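Local coordinates for protein peptidase S8 and S53, subtilisin, kexin, sedolisin (Mycobacterium smegmatis, PDB 4KG7) that probably acts as a subtilisin-like serine endopeptidase, a mycosin of the ESX-3 type VII secretion system, hydrolysing peptide bonds with a catalytic triad, at residues S179-L184 with V211-N216; N244-V249 with G278-I283; I190-L195 with P252-P257; S273-G278 with S360-A365. All blocks are in the same frame, centred on the assembly; numbering follows the deposited sequence. Where two conformers were deposited one is given.

How the contacts relate
Followed from the N terminus, the four contacts overlap like links of a chain. Contact 1 opens at 179-184 and closes at 211-216, a loop that holds helix 193-205. Contact 3 begins inside that loop, at 190-195, and ends beyond it at 252-257, crossing contact 1. Contact 2, opening at 244-249 and closing at 278-283, crosses contact 3 in turn, and contact 4, from 273-278 to 360-365, crosses contact 2 and shares Gly278 with it. Contacts 3 and 4 follow in series without touching. Together they tie together the 281-286 side of the central parallel sheet, the small antiparallel pair of strands 182-185 and 248-251, and a loop near the C-terminal end.

Contact 1 (S179-L184 with V211-N216); sequences SLVTCL and VAAAGN
Val181 leans its forked side chain onto Ala213 and Gly215, and the two methyl branches divide the work. CG2, on the backbone-nitrogen side of its residue, lies 3.5 Å from Ala213 O and 3.8 Å from Ala213 CB, and it also reaches the bare CA of Gly215 at 3.8 Å. CG1, anti to the backbone N (chi1 177°), flanks that same glycine from beside CG2. The methyl of Ala213 returns the contact in the other direction: its CB points at the facing chain and comes within 3.4 Å of Ser179 O, touching both that carbonyl and the valine methyl.

No direct hydrogen bond crosses the interface. Instead one water donates to Leu180 O and to Ala213 O, 2.8 Å from each, which gives each carbonyl a partner and spans the gap; Ala213 O also has a weak bond from Ser253 OG. Ser179 turns its own side chain away, toward the predicted charge relay: OG bonds Ser319 O and Asn177 ND2, while the residue also touches His104. In subtilases, paired segments of this kind form the walls of the primary specificity pocket, and the Ala-Ala-Gly-Asn sequence usually carries the oxyanion-hole asparagine, here probably Asn216, whose OD1 is held by Thr318 OG1.

The contact lies just past the C-terminal ends of two neighbouring inner strands of the parallel sheet, 175-178 and 209-213, where they give way to loops. Helix 318-335 covers Ser179 and Ala213, helix 104-113 approaches Ser179 and Leu180, and 182-185 departs to pair antiparallel with strand 248-251, its Cys183 disulfide-bonded to Cys227.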
loop_
_atom_site.group_PDB
_atom_site.type_symbol
_atom_site.label_atom_id
_atom_site.label_comp_id
_atom_site.label_asym_id
_atom_site.label_seq_id
_atom_site.Cartn_x
_atom_site.Cartn_y
_atom_site.Cartn_z
ATOM N N SER A 179 -1.465 1.261 -1.302
ATOM C CA SER A 179 -2.310 0.459 -0.429
ATOM C C SER A 179 -3.678 0.107 -1.018
ATOM O O SER A 179 -4.371 -0.792 -0.493
ATOM C CB SER A 179 -2.484 1.156 0.912
ATOM O OG SER A 179 -1.326 1.037 1.707
ATOM N N LEU A 180 -4.088 0.815 -2.061
ATOM C CA LEU A 180 -5.289 0.474 -2.807
ATOM C C LEU A 180 -5.017 -0.676 -3.765
ATOM O O LEU A 180 -3.895 -0.834 -4.257
ATOM C CB LEU A 180 -5.805 1.693 -3.567
ATOM C CG LEU A 180 -6.160 2.946 -2.737
ATOM C CD1 LEU A 180 -6.544 4.127 -3.625
ATOM C CD2 LEU A 180 -7.217 2.579 -1.723
ATOM N N VAL A 181 -6.050 -1.465 -4.022
ATOM C CA VAL A 181 -5.969 -2.677 -4.838
ATOM C C VAL A 181 -7.096 -2.668 -5.861
ATOM O O VAL A 181 -8.247 -2.344 -5.533
ATOM C CB VAL A 181 -6.176 -3.936 -3.956
ATOM C CG1 VAL A 181 -6.169 -5.225 -4.759
ATOM C CG2 VAL A 181 -5.124 -3.996 -2.866
ATOM N N THR A 182 -6.776 -3.067 -7.082
ATOM C CA THR A 182 -7.752 -3.396 -8.098
ATOM C C THR A 182 -7.544 -4.843 -8.525
ATOM O O THR A 182 -6.406 -5.257 -8.744
ATOM C CB THR A 182 -7.605 -2.470 -9.323
ATOM O OG1 THR A 182 -7.785 -1.117 -8.881
ATOM C CG2 THR A 182 -8.601 -2.826 -10.426
ATOM N N CYS A 183 -8.626 -5.608 -8.657
ATOM C CA CYS A 183 -8.527 -6.974 -9.121
ATOM C C CYS A 183 -9.311 -7.131 -10.398
ATOM O O CYS A 183 -10.316 -6.437 -10.596
ATOM C CB CYS A 183 -9.053 -7.960 -8.089
ATOM S SG CYS A 183 -7.958 -8.112 -6.631
ATOM N N LEU A 184 -8.815 -7.998 -11.281
ATOM C CA LEU A 184 -9.541 -8.374 -12.489
ATOM C C LEU A 184 -9.540 -9.877 -12.644
ATOM O O LEU A 184 -8.587 -10.545 -12.278
ATOM C CB LEU A 184 -8.882 -7.766 -13.726
ATOM C CG LEU A 184 -9.305 -6.327 -14.044
ATOM C CD1 LEU A 184 -8.537 -5.841 -15.256
ATOM C CD2 LEU A 184 -10.800 -6.233 -14.290
ATOM N N VAL A 211 5.865 -0.608 -2.904
ATOM C CA VAL A 211 5.175 -1.514 -1.992
ATOM C C VAL A 211 3.688 -1.430 -2.269
ATOM O O VAL A 211 3.126 -0.337 -2.294
ATOM C CB VAL A 211 5.447 -1.111 -0.503
ATOM C CG1 VAL A 211 4.769 -2.046 0.476
ATOM C CG2 VAL A 211 6.934 -1.067 -0.226
ATOM N N ALA A 212 3.050 -2.594 -2.429
ATOM C CA ALA A 212 1.621 -2.672 -2.759
ATOM C C ALA A 212 0.896 -3.657 -1.858
ATOM O O ALA A 212 1.412 -4.733 -1.557
ATOM C CB ALA A 212 1.442 -3.076 -4.230
ATOM N N ALA A 213 -0.316 -3.328 -1.442
ATOM C CA ALA A 213 -1.156 -4.268 -0.737
ATOM C C ALA A 213 -1.527 -5.450 -1.623
ATOM O O ALA A 213 -1.847 -5.263 -2.791
ATOM C CB ALA A 213 -2.431 -3.556 -0.288
ATOM N N ALA A 214 -1.524 -6.679 -1.082
ATOM C CA ALA A 214 -1.820 -7.869 -1.903
ATOM C C ALA A 214 -3.291 -7.982 -2.277
ATOM O O ALA A 214 -3.621 -8.608 -3.274
ATOM C CB ALA A 214 -1.396 -9.121 -1.162
ATOM N N GLY A 215 -4.158 -7.371 -1.469
ATOM C CA GLY A 215 -5.608 -7.524 -1.649
ATOM C C GLY A 215 -6.267 -8.344 -0.570
ATOM O O GLY A 215 -5.611 -9.116 0.136
ATOM N N ASN A 216 -7.587 -8.166 -0.444
ATOM C CA ASN A 216 -8.383 -8.886 0.546
ATOM C C ASN A 216 -9.411 -9.695 -0.201
ATOM O O ASN A 216 -10.010 -9.221 -1.175
ATOM C CB ASN A 216 -9.091 -7.923 1.493
ATOM C CG ASN A 216 -8.189 -6.809 2.004
ATOM O OD1 ASN A 216 -7.040 -7.033 2.374
ATOM N ND2 ASN A 216 -8.725 -5.580 2.038
HETATM O O HOH W 1 -2.180 -3.042 -4.445
#

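Contact 2 (N244-V249 with G278-I283); sequences NGVTSV and GPWVGI
Val246, Pro279 and Trp280 supply the apolar side of this contact. The valine splits its methyls between the other two: CG2 packs on the proline ring, 3.6 Å from Pro279 CD, whereas CG1 meets the rim of the indole, 4.0 Å from Trp280 CH2. Val246 meets both partners at a slant, and its CG1 arrives near the plane of the indole, at the edge of the six-membered ring.

Contacts with the backbone make up the second group. Ser248 O lies in the indole plane at its edge, 3.5 Å from Trp280 CH2, a position in which the carbonyl faces ring hydrogens rather than the pi cloud. The same oxygen accepts a hydrogen bond from Asn230 ND2, which fixes it from elsewhere. Val249 adds its CA, 4.0 Å from Trp280 CH2.

A third group lies within 278-283 and presents the indole. A type I turn runs from Gly278 to Val281, closed by a weak bond from Val281 N to Gly278 O. Trp280 CG stands between its backbone N and carbonyl carbon (chi1 43°). Gly278 CA and Pro279 CD lie over the rim of one face of the ring, with Pro279 CD 3.6 Å above the plane.

Trp243 meets Trp280 edge-to-face, and Trp254 touches it as well, making an aromatic cluster. Beyond the turn the chain enters strand 281-286, the edge strand next to 259-265, while 248-251 pairs with 182-185; the contact thus packs the start of strand 248-251 and the loop before it against the turn that leads into the edge strand.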
loop_
_atom_site.group_PDB
_atom_site.type_symbol
_atom_site.label_atom_id
_atom_site.label_comp_id
_atom_site.label_asym_id
_atom_site.label_seq_id
_atom_site.Cartn_x
_atom_site.Cartn_y
_atom_site.Cartn_z
ATOM N N ASN A 244 0.052 -20.386 -13.019
ATOM C CA ASN A 244 -0.829 -20.976 -14.051
ATOM C C ASN A 244 -2.278 -21.044 -13.568
ATOM O O ASN A 244 -3.223 -20.930 -14.362
ATOM C CB ASN A 244 -0.380 -22.393 -14.413
ATOM C CG ASN A 244 0.927 -22.430 -15.189
ATOM O OD1 ASN A 244 1.471 -21.403 -15.606
ATOM N ND2 ASN A 244 1.447 -23.623 -15.364
ATOM N N GLY A 245 -2.450 -21.245 -12.270
ATOM C CA GLY A 245 -3.764 -21.394 -11.672
ATOM C C GLY A 245 -4.468 -20.102 -11.315
ATOM O O GLY A 245 -5.588 -20.135 -10.839
ATOM N N VAL A 246 -3.840 -18.952 -11.539
ATOM C CA VAL A 246 -4.440 -17.682 -11.112
ATOM C C VAL A 246 -5.777 -17.432 -11.795
ATOM O O VAL A 246 -5.885 -17.585 -13.012
ATOM C CB VAL A 246 -3.485 -16.509 -11.380
ATOM C CG1 VAL A 246 -4.191 -15.173 -11.240
ATOM C CG2 VAL A 246 -2.337 -16.598 -10.387
ATOM N N THR A 247 -6.781 -17.063 -10.997
ATOM C CA THR A 247 -8.095 -16.684 -11.502
ATOM C C THR A 247 -8.411 -15.207 -11.246
ATOM O O THR A 247 -9.301 -14.659 -11.908
ATOM C CB THR A 247 -9.208 -17.534 -10.865
ATOM O OG1 THR A 247 -9.233 -17.329 -9.436
ATOM C CG2 THR A 247 -9.035 -18.992 -11.167
ATOM N N SER A 248 -7.725 -14.594 -10.270
ATOM C CA SER A 248 -8.003 -13.217 -9.867
ATOM C C SER A 248 -6.680 -12.491 -9.763
ATOM O O SER A 248 -5.833 -12.872 -8.949
ATOM C CB SER A 248 -8.686 -13.235 -8.502
ATOM O OG SER A 248 -9.019 -11.938 -8.043
ATOM N N VAL A 249 -6.503 -11.494 -10.615
ATOM C CA VAL A 249 -5.241 -10.753 -10.729
ATOM C C VAL A 249 -5.288 -9.527 -9.836
ATOM O O VAL A 249 -6.169 -8.698 -9.988
ATOM C CB VAL A 249 -4.974 -10.326 -12.178
ATOM C CG1 VAL A 249 -3.729 -9.461 -12.295
ATOM C CG2 VAL A 249 -4.843 -11.561 -13.069
ATOM N N GLY A 278 -1.862 -15.142 -3.646
ATOM C CA GLY A 278 -1.411 -15.064 -5.025
ATOM C C GLY A 278 0.070 -15.373 -5.104
ATOM O O GLY A 278 0.790 -15.231 -4.103
ATOM N N PRO A 279 0.553 -15.714 -6.300
ATOM C CA PRO A 279 1.958 -16.138 -6.512
ATOM C C PRO A 279 2.960 -14.999 -6.441
ATOM O O PRO A 279 4.161 -15.255 -6.442
ATOM C CB PRO A 279 1.926 -16.733 -7.921
ATOM C CG PRO A 279 0.851 -15.970 -8.594
ATOM C CD PRO A 279 -0.226 -15.798 -7.550
ATOM N N TRP A 280 2.457 -13.774 -6.344
ATOM C CA TRP A 280 3.255 -12.548 -6.287
ATOM C C TRP A 280 3.572 -12.096 -4.867
ATOM O O TRP A 280 4.420 -11.231 -4.680
ATOM C CB TRP A 280 2.520 -11.419 -7.051
ATOM C CG TRP A 280 1.088 -11.400 -6.749
ATOM C CD1 TRP A 280 0.485 -11.011 -5.584
ATOM C CD2 TRP A 280 0.048 -11.892 -7.599
ATOM N NE1 TRP A 280 -0.878 -11.220 -5.670
ATOM C CE2 TRP A 280 -1.171 -11.766 -6.893
ATOM C CE3 TRP A 280 0.022 -12.403 -8.888
ATOM C CZ2 TRP A 280 -2.398 -12.131 -7.454
ATOM C CZ3 TRP A 280 -1.203 -12.781 -9.433
ATOM C CH2 TRP A 280 -2.388 -12.656 -8.717
ATOM N N VAL A 281 2.873 -12.644 -3.866
ATOM C CA VAL A 281 2.998 -12.137 -2.478
ATOM C C VAL A 281 4.420 -12.389 -1.983
ATOM O O VAL A 281 4.930 -13.514 -2.064
ATOM C CB VAL A 281 1.970 -12.724 -1.513
ATOM C CG1 VAL A 281 2.171 -12.123 -0.127
ATOM C CG2 VAL A 281 0.562 -12.415 -2.010
ATOM N N GLY A 282 5.068 -11.324 -1.486
ATOM C CA GLY A 282 6.475 -11.370 -1.097
ATOM C C GLY A 282 6.791 -11.247 0.386
ATOM O O GLY A 282 7.853 -11.677 0.850
ATOM N N ILE A 283 5.861 -10.697 1.154
ATOM C CA ILE A 283 6.141 -10.383 2.550
ATOM C C ILE A 283 4.795 -10.091 3.192
ATOM O O ILE A 283 3.773 -10.008 2.497
ATOM C CB ILE A 283 7.109 -9.170 2.635
ATOM C CG1 ILE A 283 7.821 -9.068 4.007
ATOM C CG2 ILE A 283 6.399 -7.897 2.279
ATOM C CD1 ILE A 283 8.998 -8.128 3.972
#

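Contact 3 (I190-L195 with P252-P257); sequences IDQSVL and PSWWQP
Gln192 OE1 takes hydrogen bonds from two indoles at once. Trp254 NE1 and Trp255 NE1 each stand 2.9 Å from Gln192 OE1 and come from the same face of the amide plane. The Trp254 bond is the straighter, 163° at the hydrogen, with the oxygen lying in the indole plane and the donor above the carbonyl plane; the Trp255 bond is more bent, at 139°. The glutamine chain is extended beyond CG (chi2 -179°), which carries its amide out to the pair of rings. Its CB also lies in plane at the edge of Trp255, and Gln192 O is 3.4 Å from Trp255 CZ2.

Apolar contact backs the polar one: Leu195 CD2 reaches Trp255 CD1 at 4.3 Å and Pro252 CB at 4.4 Å. Gln192 occupies the N-cap position of helix 193-205, just after Asp191, whose OD2 accepts from Ser193 N in an Asx turn. The loop side is shaped by a type I turn from Pro252 to Trp255.

With two donors gripping one oxygen, the orientation of the amide is settled, since OE1 and not NE2 must face the indoles. Both N-H groups would be expected to polarise the carbonyl, and the bonds that cross between the helix start and the loop involve only neutral groups.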
loop_
_atom_site.group_PDB
_atom_site.type_symbol
_atom_site.label_atom_id
_atom_site.label_comp_id
_atom_site.label_asym_id
_atom_site.label_seq_id
_atom_site.Cartn_x
_atom_site.Cartn_y
_atom_site.Cartn_z
ATOM N N ILE A 190 -6.647 -7.100 -19.383
ATOM C CA ILE A 190 -6.241 -6.459 -20.629
ATOM C C ILE A 190 -4.782 -6.037 -20.482
ATOM O O ILE A 190 -4.244 -6.004 -19.382
ATOM C CB ILE A 190 -7.132 -5.220 -20.944
ATOM C CG1 ILE A 190 -8.626 -5.562 -20.796
ATOM C CG2 ILE A 190 -6.873 -4.683 -22.350
ATOM C CD1 ILE A 190 -9.064 -6.797 -21.559
ATOM N N ASP A 191 -4.151 -5.748 -21.608
ATOM C CA ASP A 191 -2.813 -5.182 -21.643
ATOM C C ASP A 191 -2.584 -4.112 -20.589
ATOM O O ASP A 191 -3.308 -3.127 -20.511
ATOM C CB ASP A 191 -2.548 -4.572 -23.010
ATOM C CG ASP A 191 -1.159 -4.009 -23.111
ATOM O OD1 ASP A 191 -0.214 -4.810 -23.308
ATOM O OD2 ASP A 191 -1.017 -2.780 -22.960
ATOM N N GLN A 192 -1.564 -4.320 -19.772
ATOM C CA GLN A 192 -1.135 -3.323 -18.806
ATOM C C GLN A 192 0.263 -2.853 -19.126
ATOM O O GLN A 192 1.042 -2.505 -18.211
ATOM C CB GLN A 192 -1.138 -3.905 -17.405
ATOM C CG GLN A 192 -2.509 -4.331 -16.933
ATOM C CD GLN A 192 -2.478 -4.887 -15.536
ATOM O OE1 GLN A 192 -1.530 -4.675 -14.784
ATOM N NE2 GLN A 192 -3.547 -5.605 -15.169
ATOM N N SER A 193 0.611 -2.809 -20.408
ATOM C CA SER A 193 1.968 -2.412 -20.792
ATOM C C SER A 193 2.377 -1.030 -20.251
ATOM O O SER A 193 3.511 -0.828 -19.875
ATOM C CB SER A 193 2.131 -2.454 -22.312
ATOM O OG SER A 193 1.121 -1.683 -22.944
ATOM N N VAL A 194 1.456 -0.076 -20.223
ATOM C CA VAL A 194 1.792 1.275 -19.756
ATOM C C VAL A 194 2.070 1.272 -18.251
ATOM O O VAL A 194 3.005 1.901 -17.763
ATOM C CB VAL A 194 0.724 2.316 -20.159
ATOM C CG1 VAL A 194 1.047 3.681 -19.558
ATOM C CG2 VAL A 194 0.676 2.413 -21.670
ATOM N N LEU A 195 1.229 0.578 -17.499
ATOM C CA LEU A 195 1.452 0.453 -16.055
ATOM C C LEU A 195 2.758 -0.286 -15.765
ATOM O O LEU A 195 3.548 0.130 -14.900
ATOM C CB LEU A 195 0.251 -0.268 -15.389
ATOM C CG LEU A 195 0.363 -0.505 -13.867
ATOM C CD1 LEU A 195 0.546 0.788 -13.063
ATOM C CD2 LEU A 195 -0.855 -1.261 -13.369
ATOM N N PRO A 252 -1.430 -3.382 -8.467
ATOM C CA PRO A 252 -0.271 -3.736 -9.277
ATOM C C PRO A 252 0.624 -4.873 -8.748
ATOM O O PRO A 252 1.705 -5.108 -9.294
ATOM C CB PRO A 252 0.498 -2.415 -9.291
ATOM C CG PRO A 252 0.323 -1.920 -7.891
ATOM C CD PRO A 252 -1.113 -2.258 -7.560
ATOM N N SER A 253 0.184 -5.587 -7.716
ATOM C CA SER A 253 0.997 -6.673 -7.129
ATOM C C SER A 253 1.558 -7.662 -8.121
ATOM O O SER A 253 2.671 -8.158 -7.939
ATOM C CB SER A 253 0.207 -7.457 -6.073
ATOM O OG SER A 253 0.144 -6.753 -4.854
ATOM N N TRP A 254 0.801 -8.000 -9.158
ATOM C CA TRP A 254 1.289 -9.038 -10.067
ATOM C C TRP A 254 2.487 -8.603 -10.893
ATOM O O TRP A 254 3.147 -9.439 -11.480
ATOM C CB TRP A 254 0.169 -9.615 -10.901
ATOM C CG TRP A 254 -0.226 -8.809 -12.072
ATOM C CD1 TRP A 254 -0.395 -7.459 -12.146
ATOM C CD2 TRP A 254 -0.532 -9.333 -13.353
ATOM N NE1 TRP A 254 -0.788 -7.109 -13.420
ATOM C CE2 TRP A 254 -0.888 -8.242 -14.177
ATOM C CE3 TRP A 254 -0.556 -10.624 -13.889
ATOM C CZ2 TRP A 254 -1.257 -8.405 -15.515
ATOM C CZ3 TRP A 254 -0.914 -10.795 -15.224
ATOM C CH2 TRP A 254 -1.262 -9.683 -16.025
ATOM N N TRP A 255 2.813 -7.306 -10.864
ATOM C CA TRP A 255 3.966 -6.779 -11.600
ATOM C C TRP A 255 5.285 -7.040 -10.878
ATOM O O TRP A 255 6.066 -6.133 -10.621
ATOM C CB TRP A 255 3.765 -5.278 -11.943
ATOM C CG TRP A 255 3.014 -5.089 -13.205
ATOM C CD1 TRP A 255 1.714 -4.675 -13.366
ATOM C CD2 TRP A 255 3.513 -5.343 -14.508
ATOM N NE1 TRP A 255 1.398 -4.633 -14.705
ATOM C CE2 TRP A 255 2.488 -5.040 -15.429
ATOM C CE3 TRP A 255 4.753 -5.761 -14.990
ATOM C CZ2 TRP A 255 2.662 -5.195 -16.801
ATOM C CZ3 TRP A 255 4.929 -5.903 -16.354
ATOM C CH2 TRP A 255 3.894 -5.621 -17.240
ATOM N N GLN A 256 5.590 -8.314 -10.660
ATOM C CA GLN A 256 6.895 -8.735 -10.224
ATOM C C GLN A 256 7.876 -8.509 -11.388
ATOM O O GLN A 256 7.521 -8.701 -12.564
ATOM C CB GLN A 256 6.818 -10.214 -9.809
ATOM C CG GLN A 256 5.841 -10.440 -8.673
ATOM C CD GLN A 256 6.188 -9.612 -7.472
ATOM O OE1 GLN A 256 7.283 -9.744 -6.948
ATOM N NE2 GLN A 256 5.328 -8.671 -7.117
ATOM N N PRO A 257 9.120 -8.105 -11.077
ATOM C CA PRO A 257 9.740 -7.916 -9.767
ATOM C C PRO A 257 9.702 -6.498 -9.219
ATOM O O PRO A 257 10.302 -6.224 -8.182
ATOM C CB PRO A 257 11.188 -8.320 -10.031
ATOM C CG PRO A 257 11.418 -7.792 -11.391
ATOM C CD PRO A 257 10.133 -8.047 -12.142
#

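Contact 4 (S273-G278 with S360-A365); sequences SFTMAG and SNLIGA
A loop-to-loop contact of mixed character joins 273-278, which leads into strand 281-286, an edge strand of the parallel sheet, to 360-365, between helices 341-350 and 370-375. Its direct polar link is one bond, from Gly278 N to Asn361 O at 2.9 Å and 156°. The same carbonyl also receives a CA-H...O contact from Ala277 CA, 3.1 Å away, so two neighbouring residues converge on one oxygen.

Water forms the second bridge. A single molecule accepts from Thr275 OG1 and donates to Met276 O and Leu362 O, each of these carbonyls 2.8 Å from it. Thr275 OG1 stands anti to its backbone N (chi1 -153°), and it also bonds Ala264 N.

Beside the polar links lies an apolar patch. Leu362 CD2 packs against Ala277 CB at 3.7 Å and lies 3.9 Å from Thr275 CG2, meeting the threonine at a slant. Asn361 lies next to the carbonyl of Gly278, its CG 3.3 Å from Gly278 O, while its ND2 is bonded to Arg241 O. The loop bearing these residues holds its own shape: Ser360 OG accepts from Leu362 N and Ile363 N, an ST turn combined with an ST motif, and the backbones of Ser360 and Gly364 bond each other in both directions.

Around the contact, Met276 N bonds Gly215 O, while its side chain packs on strand 248-251, Ile363 touches strand 259-265, and Ala365 pairs with Gly282 of strand 281-286. The loop after helix 341-350 thereby meets the last two strands of the sheet, 259-265 and the edge strand 281-286.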
loop_
_atom_site.group_PDB
_atom_site.type_symbol
_atom_site.label_atom_id
_atom_site.label_comp_id
_atom_site.label_asym_id
_atom_site.label_seq_id
_atom_site.Cartn_x
_atom_site.Cartn_y
_atom_site.Cartn_z
ATOM N N SER A 273 -7.246 -14.018 7.949
ATOM C CA SER A 273 -8.263 -14.810 7.257
ATOM C C SER A 273 -8.621 -14.232 5.887
ATOM O O SER A 273 -8.975 -14.996 4.958
ATOM C CB SER A 273 -9.519 -14.902 8.104
ATOM O OG SER A 273 -10.057 -13.618 8.337
ATOM N N PHE A 274 -8.556 -12.907 5.768
ATOM C CA PHE A 274 -8.977 -12.194 4.543
ATOM C C PHE A 274 -7.849 -11.945 3.542
ATOM O O PHE A 274 -8.083 -11.404 2.480
ATOM C CB PHE A 274 -9.605 -10.850 4.935
ATOM C CG PHE A 274 -8.712 -9.995 5.788
ATOM C CD1 PHE A 274 -7.673 -9.257 5.219
ATOM C CD2 PHE A 274 -8.824 -10.007 7.170
ATOM C CE1 PHE A 274 -6.821 -8.514 6.015
ATOM C CE2 PHE A 274 -7.980 -9.243 7.973
ATOM C CZ PHE A 274 -6.966 -8.494 7.397
ATOM N N THR A 275 -6.621 -12.334 3.853
ATOM C CA THR A 275 -5.516 -11.938 2.973
ATOM C C THR A 275 -5.610 -12.694 1.648
ATOM O O THR A 275 -5.801 -13.914 1.643
ATOM C CB THR A 275 -4.147 -12.015 3.679
ATOM O OG1 THR A 275 -3.229 -11.081 3.077
ATOM C CG2 THR A 275 -3.564 -13.399 3.662
ATOM N N MET A 276 -5.467 -11.980 0.534
ATOM C CA MET A 276 -5.674 -12.606 -0.791
ATOM C C MET A 276 -4.446 -13.400 -1.210
ATOM O O MET A 276 -3.372 -12.814 -1.387
ATOM C CB MET A 276 -5.948 -11.546 -1.836
ATOM C CG MET A 276 -6.227 -12.117 -3.217
ATOM S SD MET A 276 -6.516 -10.767 -4.370
ATOM C CE MET A 276 -6.297 -11.623 -5.916
ATOM N N ALA A 277 -4.609 -14.686 -1.484
ATOM C CA ALA A 277 -3.492 -15.518 -1.910
ATOM C C ALA A 277 -3.151 -15.241 -3.358
ATOM O O ALA A 277 -4.030 -15.144 -4.197
ATOM C CB ALA A 277 -3.833 -16.979 -1.780
ATOM N N GLY A 278 -1.862 -15.142 -3.646
ATOM C CA GLY A 278 -1.411 -15.064 -5.025
ATOM C C GLY A 278 0.070 -15.373 -5.104
ATOM O O GLY A 278 0.790 -15.231 -4.103
ATOM N N SER A 360 5.192 -18.271 0.861
ATOM C CA SER A 360 3.779 -18.518 1.010
ATOM C C SER A 360 3.032 -17.626 0.020
ATOM O O SER A 360 3.400 -16.470 -0.156
ATOM C CB SER A 360 3.397 -18.094 2.422
ATOM O OG SER A 360 1.994 -17.968 2.574
ATOM N N ASN A 361 1.976 -18.135 -0.600
ATOM C CA ASN A 361 1.138 -17.276 -1.418
ATOM C C ASN A 361 0.208 -16.402 -0.575
ATOM O O ASN A 361 -0.478 -15.523 -1.098
ATOM C CB ASN A 361 0.376 -18.086 -2.457
ATOM C CG ASN A 361 1.243 -18.507 -3.635
ATOM O OD1 ASN A 361 2.477 -18.355 -3.645
ATOM N ND2 ASN A 361 0.585 -19.018 -4.665
ATOM N N LEU A 362 0.169 -16.655 0.735
ATOM C CA LEU A 362 -0.574 -15.769 1.639
ATOM C C LEU A 362 0.306 -14.632 2.170
ATOM O O LEU A 362 -0.093 -13.487 2.193
ATOM C CB LEU A 362 -1.170 -16.576 2.801
ATOM C CG LEU A 362 -2.226 -17.607 2.442
ATOM C CD1 LEU A 362 -2.461 -18.472 3.680
ATOM C CD2 LEU A 362 -3.510 -16.954 1.948
ATOM N N ILE A 363 1.509 -14.966 2.614
ATOM C CA ILE A 363 2.347 -14.007 3.340
ATOM C C ILE A 363 3.785 -13.907 2.828
ATOM O O ILE A 363 4.622 -13.245 3.442
ATOM C CB ILE A 363 2.289 -14.233 4.870
ATOM C CG1 ILE A 363 2.850 -15.598 5.232
ATOM C CG2 ILE A 363 0.862 -14.033 5.370
ATOM C CD1 ILE A 363 2.983 -15.811 6.732
ATOM N N GLY A 364 4.077 -14.537 1.689
ATOM C CA GLY A 364 5.407 -14.392 1.080
ATOM C C GLY A 364 6.460 -14.958 2.010
ATOM O O GLY A 364 6.321 -16.095 2.480
ATOM N N ALA A 365 7.520 -14.184 2.245
ATOM C CA ALA A 365 8.570 -14.547 3.197
ATOM C C ALA A 365 8.150 -14.386 4.664
ATOM O O ALA A 365 8.948 -14.626 5.573
ATOM C CB ALA A 365 9.837 -13.734 2.891
HETATM O O HOH W 2 -1.967 -11.914 0.889
#